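Long-range contact in acetyl-CoA acetyltransferase (Mycobacterium smegmatis, PDB 4EGV), which is a monomeric thiolase-like protein of the thiolase fold, probably with acyltransferase activity: residues Gly333-Cys345 with Leu359-Leu373. Residues are numbered along the deposited sequence; the frame is centred on the assembly and turned at random.
Sequences GLDDVAAFDLYSC and LATDDPRGLTLTGGL
The Phe-340 ring is sandwiched between Leu-359 CD1, 4.0 Å from its centroid, and Val-337 CG1 on the opposite face, while the Arg-365 guanidinium stands at its edge. The two planes are 86° apart, so Phe-340 CE2 points at the middle of one guanidinium face, 3.7 Å from Arg-365 CZ. In its own plane that flat cation does its polar work. Arg-365 NH1 donates to Leu-334 O at 2.8 Å and Val-337 O at 2.8 Å, bridging the two ends of a short run of helical backbone conformation. NE and NH2 take Asp-363 side-on in a salt bridge; a bend at chi3 (-69°) turns the guanidinium across the ring edge. Arginine suits the place because its N-H donors fan out in one plane while a face meets the ring. Further along, Leu-342 N donates to Leu-367 O (3.0 Å), the one backbone-to-backbone hydrogen bond between the segments; the strand's other edge pairs with strand 402-409. Asp-341, with CG anti to its N (chi1 -166°), carries OD1 to Leu-369 N (3.0 Å) through the anti lone pair, while OD2 is hydrogen-bonded to Tyr-383 OH. Leucines suit the apolar surfaces: Leu-369 CD2 meets Ala-339 CB, and Leu-373 CD1 lies against Cys-345 CB. Buried Asp-341 and partly exposed Arg-365 thus bond backbone groups across the contact, tying an irregular loop to the sheet edge; the Asp-363 pairing probably offsets the arginine's charge.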
ATOM      1  N   GLY A 333     -11.696  19.015   0.433  1.00 53.34           N
ATOM      2  CA  GLY A 333     -10.927  18.940  -0.801  1.00 53.81           C
ATOM      3  C   GLY A 333      -9.468  18.693  -0.493  1.00 54.02           C
ATOM      4  O   GLY A 333      -9.058  18.833   0.643  1.00 53.98           O
ATOM      5  N   LEU A 334      -8.687  18.343  -1.504  1.00 54.29           N
ATOM      6  CA  LEU A 334      -7.282  18.016  -1.315  1.00 55.00           C
ATOM      7  C   LEU A 334      -6.478  19.038  -0.502  1.00 55.24           C
ATOM      8  O   LEU A 334      -5.556  18.657   0.232  1.00 55.20           O
ATOM      9  CB  LEU A 334      -6.609  17.774  -2.665  1.00 55.18           C
ATOM     10  CG  LEU A 334      -5.236  17.114  -2.622  1.00 55.63           C
ATOM     11  CD1 LEU A 334      -5.340  15.681  -2.150  1.00 54.46           C
ATOM     12  CD2 LEU A 334      -4.610  17.228  -4.004  1.00 55.27           C
ATOM     13  N   ASP A 335      -6.836  20.318  -0.625  1.00 55.34           N
ATOM     14  CA  ASP A 335      -6.119  21.399   0.058  1.00 55.32           C
ATOM     15  C   ASP A 335      -6.389  21.469   1.541  1.00 54.14           C
ATOM     16  O   ASP A 335      -5.604  22.036   2.276  1.00 53.26           O
ATOM     17  CB  ASP A 335      -6.414  22.745  -0.615  1.00 56.34           C
ATOM     18  CG  ASP A 335      -5.865  22.818  -2.056  1.00 58.90           C
ATOM     19  OD1 ASP A 335      -5.045  21.948  -2.458  1.00 60.75           O
ATOM     20  OD2 ASP A 335      -6.256  23.751  -2.783  1.00 58.91           O
ATOM     21  N   ASP A 336      -7.489  20.853   1.959  1.00 53.24           N
ATOM     22  CA  ASP A 336      -7.953  20.859   3.345  1.00 52.69           C
ATOM     23  C   ASP A 336      -7.260  19.818   4.270  1.00 51.58           C
ATOM     24  O   ASP A 336      -7.431  19.849   5.485  1.00 51.13           O
ATOM     25  CB  ASP A 336      -9.495  20.714   3.387  1.00 53.25           C
ATOM     26  CG  ASP A 336     -10.239  21.836   2.626  1.00 54.52           C
ATOM     27  OD1 ASP A 336      -9.786  22.982   2.621  1.00 55.19           O
ATOM     28  OD2 ASP A 336     -11.299  21.586   2.032  1.00 55.58           O
ATOM     29  N   VAL A 337      -6.504  18.896   3.663  1.00 50.28           N
ATOM     30  CA  VAL A 337      -5.742  17.844   4.344  1.00 48.29           C
ATOM     31  C   VAL A 337      -4.439  18.410   4.929  1.00 47.40           C
ATOM     32  O   VAL A 337      -3.709  19.143   4.263  1.00 46.70           O
ATOM     33  CB  VAL A 337      -5.403  16.697   3.371  1.00 48.33           C
ATOM     34  CG1 VAL A 337      -4.710  15.584   4.071  1.00 47.68           C
ATOM     35  CG2 VAL A 337      -6.628  16.153   2.747  1.00 47.89           C
ATOM     36  N   ALA A 338      -4.169  18.055   6.179  1.00 46.01           N
ATOM     37  CA  ALA A 338      -3.004  18.518   6.898  1.00 45.19           C
ATOM     38  C   ALA A 338      -1.793  17.568   6.835  1.00 44.66           C
ATOM     39  O   ALA A 338      -0.652  18.008   6.901  1.00 43.56           O
ATOM     40  CB  ALA A 338      -3.380  18.804   8.325  1.00 45.07           C
ATOM     41  N   ALA A 339      -2.054  16.266   6.702  1.00 44.38           N
ATOM     42  CA  ALA A 339      -1.014  15.222   6.729  1.00 43.67           C
ATOM     43  C   ALA A 339      -1.420  14.025   5.887  1.00 43.15           C
ATOM     44  O   ALA A 339      -2.593  13.677   5.830  1.00 42.80           O
ATOM     45  CB  ALA A 339      -0.694  14.787   8.166  1.00 43.02           C
ATOM     46  N   PHE A 340      -0.429  13.414   5.235  1.00 42.94           N
ATOM     47  CA  PHE A 340      -0.611  12.233   4.380  1.00 42.13           C
ATOM     48  C   PHE A 340       0.272  11.087   4.845  1.00 41.25           C
ATOM     49  O   PHE A 340       1.403  11.312   5.207  1.00 40.53           O
ATOM     50  CB  PHE A 340      -0.224  12.541   2.921  1.00 42.06           C
ATOM     51  CG  PHE A 340      -1.128  13.515   2.230  1.00 42.16           C
ATOM     52  CD1 PHE A 340      -2.234  13.072   1.521  1.00 40.79           C
ATOM     53  CD2 PHE A 340      -0.859  14.879   2.261  1.00 43.57           C
ATOM     54  CE1 PHE A 340      -3.057  13.955   0.884  1.00 40.97           C
ATOM     55  CE2 PHE A 340      -1.691  15.779   1.630  1.00 42.75           C
ATOM     56  CZ  PHE A 340      -2.790  15.315   0.943  1.00 42.87           C
ATOM     57  N   ASP A 341      -0.277   9.872   4.845  1.00 40.99           N
ATOM     58  CA  ASP A 341       0.507   8.638   4.792  1.00 40.39           C
ATOM     59  C   ASP A 341       0.083   7.840   3.578  1.00 39.68           C
ATOM     60  O   ASP A 341      -0.974   7.230   3.558  1.00 38.63           O
ATOM     61  CB  ASP A 341       0.402   7.767   6.044  1.00 40.59           C
ATOM     62  CG  ASP A 341       1.499   6.679   6.090  1.00 41.34           C
ATOM     63  OD1 ASP A 341       2.598   6.952   6.574  1.00 41.54           O
ATOM     64  OD2 ASP A 341       1.262   5.545   5.648  1.00 43.16           O
ATOM     65  N   LEU A 342       0.929   7.890   2.559  1.00 39.63           N
ATOM     66  CA  LEU A 342       0.722   7.196   1.297  1.00 39.70           C
ATOM     67  C   LEU A 342       1.602   5.963   1.249  1.00 39.52           C
ATOM     68  O   LEU A 342       2.775   6.000   1.593  1.00 39.25           O
ATOM     69  CB  LEU A 342       0.979   8.144   0.103  1.00 39.65           C
ATOM     70  CG  LEU A 342      -0.102   9.095  -0.431  1.00 39.84           C
ATOM     71  CD1 LEU A 342      -1.287   9.322   0.451  1.00 37.75           C
ATOM     72  CD2 LEU A 342       0.508  10.422  -0.863  1.00 40.40           C
ATOM     73  N   TYR A 343       1.009   4.854   0.862  1.00 39.75           N
ATOM     74  CA  TYR A 343       1.712   3.600   0.846  1.00 40.16           C
ATOM     75  C   TYR A 343       2.814   3.610  -0.225  1.00 40.70           C
ATOM     76  O   TYR A 343       2.578   3.962  -1.387  1.00 39.51           O
ATOM     77  CB  TYR A 343       0.712   2.492   0.592  1.00 40.18           C
ATOM     78  CG  TYR A 343       1.232   1.088   0.755  1.00 39.84           C
ATOM     79  CD1 TYR A 343       0.907   0.339   1.900  1.00 40.12           C
ATOM     80  CD2 TYR A 343       2.025   0.489  -0.235  1.00 39.49           C
ATOM     81  CE1 TYR A 343       1.365  -0.943   2.065  1.00 40.83           C
ATOM     82  CE2 TYR A 343       2.502  -0.800  -0.090  1.00 41.38           C
ATOM     83  CZ  TYR A 343       2.168  -1.519   1.069  1.00 41.78           C
ATOM     84  OH  TYR A 343       2.628  -2.811   1.217  1.00 40.73           O
ATOM     85  N   SER A 344       4.002   3.159   0.181  1.00 41.94           N
ATOM     86  CA  SER A 344       5.239   3.343  -0.577  1.00 42.96           C
ATOM     87  C   SER A 344       6.218   2.170  -0.533  1.00 43.72           C
ATOM     88  O   SER A 344       7.353   2.339  -0.059  1.00 44.70           O
ATOM     89  CB  SER A 344       5.953   4.605  -0.047  1.00 42.77           C
ATOM     90  OG  SER A 344       6.206   4.522   1.354  1.00 41.56           O
ATOM     91  N   CYS A 345       5.847   0.985  -1.009  1.00 44.12           N
ATOM     92  CA  CYS A 345       6.875  -0.085  -1.043  1.00 44.65           C
ATOM     93  C   CYS A 345       7.852   0.309  -2.181  1.00 43.35           C
ATOM     94  O   CYS A 345       9.062   0.259  -2.059  1.00 42.47           O
ATOM     95  CB  CYS A 345       6.242  -1.487  -1.198  1.00 45.25           C
ATOM     96  SG  CYS A 345       7.144  -2.975  -0.477  1.00 50.46           S
ATOM     97  N   LEU A 359      -1.490  16.795  -6.533  1.00 56.15           N
ATOM     98  CA  LEU A 359      -0.541  16.884  -5.414  1.00 56.49           C
ATOM     99  C   LEU A 359       0.900  16.832  -5.898  1.00 56.95           C
ATOM    100  O   LEU A 359       1.279  15.904  -6.593  1.00 56.99           O
ATOM    101  CB  LEU A 359      -0.731  15.683  -4.494  1.00 56.37           C
ATOM    102  CG  LEU A 359      -0.844  15.785  -2.973  1.00 56.08           C
ATOM    103  CD1 LEU A 359      -0.534  14.516  -2.211  1.00 55.10           C
ATOM    104  CD2 LEU A 359      -0.339  17.020  -2.321  1.00 55.49           C
ATOM    105  N   ALA A 360       1.718  17.805  -5.522  1.00 57.59           N
ATOM    106  CA  ALA A 360       3.132  17.748  -5.883  1.00 58.10           C
ATOM    107  C   ALA A 360       3.913  16.714  -5.047  1.00 58.52           C
ATOM    108  O   ALA A 360       3.594  16.424  -3.886  1.00 58.24           O
ATOM    109  CB  ALA A 360       3.767  19.103  -5.791  1.00 57.83           C
ATOM    110  N   THR A 361       4.949  16.164  -5.666  1.00 58.87           N
ATOM    111  CA  THR A 361       5.802  15.172  -5.033  1.00 58.85           C
ATOM    112  C   THR A 361       6.629  15.786  -3.885  1.00 58.75           C
ATOM    113  O   THR A 361       7.021  15.081  -2.973  1.00 58.43           O
ATOM    114  CB  THR A 361       6.747  14.504  -6.056  1.00 59.11           C
ATOM    115  OG1 THR A 361       7.881  15.354  -6.266  1.00 58.85           O
ATOM    116  CG2 THR A 361       6.047  14.266  -7.386  1.00 58.95           C
ATOM    117  N   ASP A 362       6.880  17.088  -3.937  1.00 58.67           N
ATOM    118  CA  ASP A 362       7.670  17.772  -2.921  1.00 58.46           C
ATOM    119  C   ASP A 362       6.827  18.581  -1.943  1.00 57.42           C
ATOM    120  O   ASP A 362       7.344  19.388  -1.187  1.00 56.88           O
ATOM    121  CB  ASP A 362       8.771  18.642  -3.571  1.00 59.35           C
ATOM    122  CG  ASP A 362       8.269  19.508  -4.770  1.00 61.15           C
ATOM    123  OD1 ASP A 362       7.129  19.353  -5.295  1.00 62.21           O
ATOM    124  OD2 ASP A 362       9.071  20.362  -5.195  1.00 61.84           O
ATOM    125  N   ASP A 363       5.525  18.332  -1.960  1.00 56.35           N
ATOM    126  CA  ASP A 363       4.559  19.022  -1.120  1.00 55.42           C
ATOM    127  C   ASP A 363       5.022  19.148   0.332  1.00 54.65           C
ATOM    128  O   ASP A 363       5.377  18.144   0.938  1.00 54.90           O
ATOM    129  CB  ASP A 363       3.200  18.304  -1.187  1.00 55.46           C
ATOM    130  CG  ASP A 363       2.052  19.131  -0.573  1.00 55.90           C
ATOM    131  OD1 ASP A 363       1.152  19.562  -1.323  1.00 55.38           O
ATOM    132  OD2 ASP A 363       2.050  19.374   0.651  1.00 55.15           O
ATOM    133  N   PRO A 364       4.992  20.378   0.897  1.00 53.58           N
ATOM    134  CA  PRO A 364       5.563  20.652   2.224  1.00 52.21           C
ATOM    135  C   PRO A 364       4.888  19.895   3.349  1.00 50.61           C
ATOM    136  O   PRO A 364       5.514  19.675   4.377  1.00 49.77           O
ATOM    137  CB  PRO A 364       5.367  22.171   2.408  1.00 52.59           C
ATOM    138  CG  PRO A 364       4.448  22.622   1.306  1.00 52.97           C
ATOM    139  CD  PRO A 364       4.523  21.606   0.220  1.00 53.53           C
ATOM    140  N   ARG A 365       3.620  19.516   3.156  1.00 49.22           N
ATOM    141  CA  ARG A 365       2.848  18.699   4.143  1.00 47.67           C
ATOM    142  C   ARG A 365       3.485  17.320   4.408  1.00 46.82           C
ATOM    143  O   ARG A 365       3.352  16.776   5.476  1.00 46.09           O
ATOM    144  CB  ARG A 365       1.373  18.559   3.715  1.00 47.26           C
ATOM    145  CG  ARG A 365       0.537  19.867   3.834  1.00 45.05           C
ATOM    146  CD  ARG A 365      -0.877  19.744   3.223  1.00 39.95           C
ATOM    147  NE  ARG A 365      -0.864  19.630   1.766  1.00 36.52           N
ATOM    148  CZ  ARG A 365      -1.934  19.441   0.989  1.00 34.78           C
ATOM    149  NH1 ARG A 365      -3.150  19.349   1.515  1.00 33.41           N
ATOM    150  NH2 ARG A 365      -1.785  19.347  -0.326  1.00 32.02           N
ATOM    151  N   GLY A 366       4.204  16.811   3.417  1.00 46.14           N
ATOM    152  CA  GLY A 366       4.864  15.527   3.458  1.00 45.56           C
ATOM    153  C   GLY A 366       3.952  14.453   2.911  1.00 45.02           C
ATOM    154  O   GLY A 366       2.743  14.555   3.001  1.00 45.36           O
ATOM    155  N   LEU A 367       4.507  13.400   2.355  1.00 44.22           N
ATOM    156  CA  LEU A 367       3.668  12.279   1.878  1.00 43.47           C
ATOM    157  C   LEU A 367       3.663  11.039   2.785  1.00 42.49           C
ATOM    158  O   LEU A 367       3.015  10.062   2.488  1.00 41.53           O
ATOM    159  CB  LEU A 367       4.038  11.897   0.444  1.00 43.72           C
ATOM    160  CG  LEU A 367       4.104  13.074  -0.523  1.00 43.98           C
ATOM    161  CD1 LEU A 367       4.758  12.622  -1.791  1.00 43.70           C
ATOM    162  CD2 LEU A 367       2.705  13.606  -0.788  1.00 43.79           C
ATOM    163  N   THR A 368       4.365  11.112   3.906  1.00 41.91           N
ATOM    164  CA  THR A 368       4.425  10.004   4.858  1.00 41.19           C
ATOM    165  C   THR A 368       4.401  10.460   6.315  1.00 40.58           C
ATOM    166  O   THR A 368       4.865  11.518   6.674  1.00 40.10           O
ATOM    167  CB  THR A 368       5.646   9.074   4.589  1.00 41.27           C
ATOM    168  OG1 THR A 368       5.535   7.909   5.393  1.00 39.99           O
ATOM    169  CG2 THR A 368       6.976   9.786   4.878  1.00 40.69           C
ATOM    170  N   LEU A 369       3.817   9.645   7.144  1.00 40.35           N
ATOM    171  CA  LEU A 369       3.795   9.922   8.537  1.00 40.88           C
ATOM    172  C   LEU A 369       4.730   8.977   9.271  1.00 40.63           C
ATOM    173  O   LEU A 369       5.121   9.220  10.377  1.00 40.07           O
ATOM    174  CB  LEU A 369       2.385   9.705   9.040  1.00 41.10           C
ATOM    175  CG  LEU A 369       1.403  10.800   8.726  1.00 41.67           C
ATOM    176  CD1 LEU A 369       0.001  10.339   9.111  1.00 41.62           C
ATOM    177  CD2 LEU A 369       1.812  12.031   9.490  1.00 41.66           C
ATOM    178  N   THR A 370       5.064   7.889   8.616  1.00 41.02           N
ATOM    179  CA  THR A 370       5.749   6.794   9.216  1.00 41.83           C
ATOM    180  C   THR A 370       7.222   6.782   8.789  1.00 41.90           C
ATOM    181  O   THR A 370       8.126   6.528   9.576  1.00 41.12           O
ATOM    182  CB  THR A 370       5.033   5.508   8.791  1.00 41.79           C
ATOM    183  OG1 THR A 370       3.825   5.371   9.533  1.00 42.63           O
ATOM    184  CG2 THR A 370       5.857   4.350   9.074  1.00 42.47           C
ATOM    185  N   GLY A 371       7.433   7.066   7.544  1.00 42.31           N
ATOM    186  CA  GLY A 371       8.735   6.954   6.995  1.00 43.04           C
ATOM    187  C   GLY A 371       8.699   6.077   5.793  1.00 43.83           C
ATOM    188  O   GLY A 371       9.604   6.087   5.043  1.00 43.58           O
ATOM    189  N   GLY A 372       7.647   5.294   5.634  1.00 44.71           N
ATOM    190  CA  GLY A 372       7.480   4.461   4.468  1.00 45.79           C
ATOM    191  C   GLY A 372       8.208   3.158   4.475  1.00 46.39           C
ATOM    192  O   GLY A 372       8.934   2.892   5.373  1.00 46.40           O
ATOM    193  N   LEU A 373       8.008   2.362   3.441  1.00 46.64           N
ATOM    194  CA  LEU A 373       8.274   0.943   3.478  1.00 47.02           C
ATOM    195  C   LEU A 373       9.703   0.462   3.400  1.00 47.59           C
ATOM    196  O   LEU A 373      10.171  -0.229   4.274  1.00 48.13           O
ATOM    197  CB  LEU A 373       7.395   0.170   2.525  1.00 46.94           C
ATOM    198  CG  LEU A 373       6.367  -0.649   3.263  1.00 46.33           C
ATOM    199  CD1 LEU A 373       5.443  -1.226   2.367  1.00 45.48           C
ATOM    200  CD2 LEU A 373       6.957  -1.678   4.122  1.00 43.97           C
TER